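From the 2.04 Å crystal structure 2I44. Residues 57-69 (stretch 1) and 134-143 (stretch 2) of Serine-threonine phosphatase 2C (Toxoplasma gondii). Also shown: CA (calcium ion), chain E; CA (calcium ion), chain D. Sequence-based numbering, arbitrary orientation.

Stretch 1, residues 57-69: GVFDGTVGDFASE
Stretch 2 (134-143) DYASSTSVTA

How do the two backbones run and join? Strand 57-62 runs antiparallel to strand 140-143, their axes 5.0 Å apart at closest approach, with Val58 opposite Val141 (CA-CA 5.7 Å); beyond Thr139 it pairs with the short strand 137-138, Gly61 opposite Ser138 (CA-CA 4.0 Å) and Thr62 opposite Ser137 (CA-CA 5.5 Å). Val58 N donates to Val141 O at 3.1 Å, and Val141 N returns a weak bond to Val58 O at 3.3 Å. Further along, Thr62 N reaches Ser137 O at 3.0 Å and Ser137 N reaches Thr62 O at 3.2 Å.

What happens at Thr139, between the two strands of stretch 2? Its phi/psi of -84/179 are still extended, but phi is well short of the roughly -160° of Ser138 and Ser140. Thr139 N still donates to Asp60 O (2.9 Å), but Asp60 N is met by the side-chain Thr139 OG1 (3.1 Å), presented by a p rotamer. Ser138, rotamer t, donates its OG forward to the next residue, Thr139 O, at 2.9 Å.

Which side chains pack across the contact, which buries 685 Å² in all? Val58 (t) and Val141 (m) share a face, CB to CG2 3.8 Å. Val63, at phi/psi 66/61, lays CG1 4.0 Å from Tyr135 CB. The helix beginning at Phe66 brings Ala67 CB within 3.4 Å of Ser137 C, and its small side chain suits this close approach. Phe59 (m, chi2 -81°) sets its ring edge near Ser140 OG, 3.6 Å from CE1. Gly61 needs its bareness: an ideal CB would sit 2.5 Å from Ser68 OG.

What do metal and water add? Asp60, rotamer t, bridges two calcium ions, OD1 to chain E and OD2 to chain D, each at 2.2 Å; Gly61 O also binds the chain E ion at 2.2 Å. Water 1 donates to Ser137 O (2.8 Å) and Gly64 O (3.0 Å) and accepts from Ser68 N (3.2 Å), linking the helix start to stretch 2.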

# COMPACT_ATOMS: atom_id res chain seq x y z
N GLY A 57 -4.32 -4.86 1.36
CA GLY A 57 -2.94 -4.42 1.22
C GLY A 57 -2.30 -4.83 -0.10
O GLY A 57 -2.50 -5.93 -0.59
N VAL A 58 -1.54 -3.91 -0.68
CA VAL A 58 -0.83 -4.15 -1.92
C VAL A 58 0.60 -3.69 -1.69
O VAL A 58 0.83 -2.66 -1.06
CB VAL A 58 -1.46 -3.36 -3.09
CG1 VAL A 58 -0.62 -3.51 -4.35
CG2 VAL A 58 -2.88 -3.86 -3.35
N PHE A 59 1.57 -4.45 -2.19
CA PHE A 59 2.97 -4.12 -1.95
C PHE A 59 3.86 -4.16 -3.18
O PHE A 59 3.97 -5.19 -3.84
CB PHE A 59 3.53 -5.09 -0.89
CG PHE A 59 2.60 -5.30 0.27
CD1 PHE A 59 2.55 -4.38 1.31
CD2 PHE A 59 1.75 -6.41 0.30
CE1 PHE A 59 1.66 -4.55 2.37
CE2 PHE A 59 0.85 -6.59 1.35
CZ PHE A 59 0.81 -5.66 2.39
N ASP A 60 4.50 -3.03 -3.48
CA ASP A 60 5.40 -2.95 -4.64
C ASP A 60 6.84 -3.17 -4.17
O ASP A 60 7.48 -2.26 -3.63
CB ASP A 60 5.28 -1.59 -5.34
CG ASP A 60 6.06 -1.51 -6.65
OD1 ASP A 60 6.84 -2.45 -6.95
OD2 ASP A 60 5.90 -0.51 -7.38
N GLY A 61 7.36 -4.38 -4.39
CA GLY A 61 8.72 -4.67 -3.99
C GLY A 61 9.73 -4.19 -5.00
O GLY A 61 9.40 -3.94 -6.16
N THR A 62 10.97 -4.04 -4.56
CA THR A 62 12.07 -3.61 -5.42
C THR A 62 13.37 -4.20 -4.87
O THR A 62 13.52 -4.36 -3.65
CB THR A 62 12.17 -2.08 -5.50
OG1 THR A 62 13.27 -1.71 -6.33
CG2 THR A 62 12.36 -1.48 -4.13
N VAL A 63 14.30 -4.50 -5.77
CA VAL A 63 15.58 -5.12 -5.43
C VAL A 63 15.25 -6.51 -4.91
O VAL A 63 15.54 -6.85 -3.76
CB VAL A 63 16.36 -4.33 -4.34
CG1 VAL A 63 17.76 -4.91 -4.20
CG2 VAL A 63 16.44 -2.85 -4.70
N GLY A 64 14.63 -7.31 -5.77
CA GLY A 64 14.22 -8.65 -5.38
C GLY A 64 12.83 -8.59 -4.79
O GLY A 64 12.33 -7.51 -4.48
N ASP A 65 12.19 -9.74 -4.63
CA ASP A 65 10.84 -9.78 -4.08
C ASP A 65 10.82 -10.12 -2.59
O ASP A 65 9.75 -10.30 -2.00
CB ASP A 65 9.98 -10.80 -4.84
CG ASP A 65 10.56 -12.22 -4.81
OD1 ASP A 65 11.34 -12.54 -3.89
OD2 ASP A 65 10.24 -13.01 -5.72
N PHE A 66 11.99 -10.20 -1.97
CA PHE A 66 12.05 -10.56 -0.56
C PHE A 66 11.18 -9.74 0.39
O PHE A 66 10.41 -10.30 1.17
CB PHE A 66 13.50 -10.52 -0.06
CG PHE A 66 13.65 -10.99 1.36
CD1 PHE A 66 13.75 -12.34 1.65
CD2 PHE A 66 13.67 -10.07 2.41
CE1 PHE A 66 13.87 -12.78 2.98
CE2 PHE A 66 13.78 -10.50 3.73
CZ PHE A 66 13.88 -11.86 4.01
N ALA A 67 11.29 -8.42 0.34
CA ALA A 67 10.51 -7.57 1.23
C ALA A 67 9.00 -7.68 1.00
O ALA A 67 8.25 -7.85 1.97
CB ALA A 67 10.95 -6.12 1.11
N SER A 68 8.55 -7.59 -0.25
CA SER A 68 7.11 -7.68 -0.52
C SER A 68 6.56 -9.09 -0.25
O SER A 68 5.47 -9.25 0.29
CB SER A 68 6.81 -7.27 -1.97
OG SER A 68 7.47 -8.10 -2.91
N GLU A 69 7.33 -10.12 -0.60
CA GLU A 69 6.90 -11.49 -0.39
C GLU A 69 6.64 -11.82 1.08
O GLU A 69 5.69 -12.53 1.42
CB GLU A 69 7.94 -12.46 -0.97
CG GLU A 69 7.73 -13.93 -0.62
CD GLU A 69 6.38 -14.49 -1.07
OE1 GLU A 69 5.67 -13.85 -1.87
OE2 GLU A 69 6.05 -15.61 -0.62
N ASP A 134 20.36 -6.83 2.09
CA ASP A 134 20.71 -5.44 2.38
C ASP A 134 19.80 -4.33 1.88
O ASP A 134 19.62 -3.33 2.58
CB ASP A 134 22.13 -5.14 1.87
CG ASP A 134 23.18 -5.95 2.59
OD1 ASP A 134 22.91 -6.47 3.69
OD2 ASP A 134 24.30 -6.06 2.05
N TYR A 135 19.21 -4.49 0.70
CA TYR A 135 18.37 -3.44 0.17
C TYR A 135 16.95 -3.83 -0.22
O TYR A 135 16.17 -2.98 -0.64
CB TYR A 135 19.08 -2.78 -1.02
CG TYR A 135 20.36 -2.07 -0.64
CD1 TYR A 135 20.33 -0.79 -0.09
CD2 TYR A 135 21.60 -2.70 -0.78
CE1 TYR A 135 21.51 -0.14 0.30
CE2 TYR A 135 22.79 -2.06 -0.39
CZ TYR A 135 22.73 -0.78 0.15
OH TYR A 135 23.89 -0.14 0.54
N ALA A 136 16.62 -5.11 -0.09
CA ALA A 136 15.27 -5.55 -0.43
C ALA A 136 14.28 -4.64 0.30
O ALA A 136 14.31 -4.53 1.53
CB ALA A 136 15.06 -7.01 -0.02
N SER A 137 13.42 -3.98 -0.48
CA SER A 137 12.43 -3.06 0.06
C SER A 137 11.07 -3.24 -0.60
O SER A 137 10.91 -4.01 -1.55
CB SER A 137 12.88 -1.61 -0.17
OG SER A 137 14.17 -1.36 0.35
N SER A 138 10.07 -2.52 -0.08
CA SER A 138 8.73 -2.58 -0.63
C SER A 138 7.89 -1.38 -0.20
O SER A 138 8.02 -0.87 0.93
CB SER A 138 8.02 -3.87 -0.19
OG SER A 138 6.70 -3.96 -0.70
N THR A 139 7.04 -0.90 -1.10
CA THR A 139 6.15 0.19 -0.76
C THR A 139 4.98 -0.52 -0.10
O THR A 139 4.94 -1.75 -0.02
CB THR A 139 5.55 0.87 -1.98
OG1 THR A 139 4.71 -0.07 -2.65
CG2 THR A 139 6.63 1.37 -2.93
N SER A 140 4.01 0.27 0.34
CA SER A 140 2.82 -0.28 0.94
C SER A 140 1.66 0.70 0.96
O SER A 140 1.84 1.89 1.23
CB SER A 140 3.11 -0.74 2.38
OG SER A 140 1.92 -1.07 3.06
N VAL A 141 0.48 0.19 0.62
CA VAL A 141 -0.76 0.95 0.70
C VAL A 141 -1.67 -0.06 1.36
O VAL A 141 -1.86 -1.17 0.84
CB VAL A 141 -1.38 1.32 -0.67
CG1 VAL A 141 -0.67 2.50 -1.26
CG2 VAL A 141 -1.38 0.13 -1.60
N THR A 142 -2.21 0.29 2.52
CA THR A 142 -3.10 -0.61 3.22
C THR A 142 -4.38 0.10 3.60
O THR A 142 -4.42 1.32 3.69
CB THR A 142 -2.45 -1.17 4.51
OG1 THR A 142 -2.09 -0.08 5.37
CG2 THR A 142 -1.21 -2.00 4.18
N ALA A 143 -5.44 -0.68 3.80
CA ALA A 143 -6.73 -0.13 4.19
C ALA A 143 -7.38 -1.08 5.18
O ALA A 143 -7.48 -2.28 4.92
CB ALA A 143 -7.63 0.03 2.96
CA CA E . 8.66 -3.05 -8.04
CA CA D . 6.50 -0.68 -9.52
O HOH W 1 11.14 -6.79 -1.87
O HOH W 2 4.69 -2.14 -9.61
O HOH W 3 7.93 -2.20 -9.80
O HOH W 4 7.75 0.70 -9.01
O HOH W 5 9.63 -0.96 -7.76
O HOH W 6 10.23 -4.39 -9.01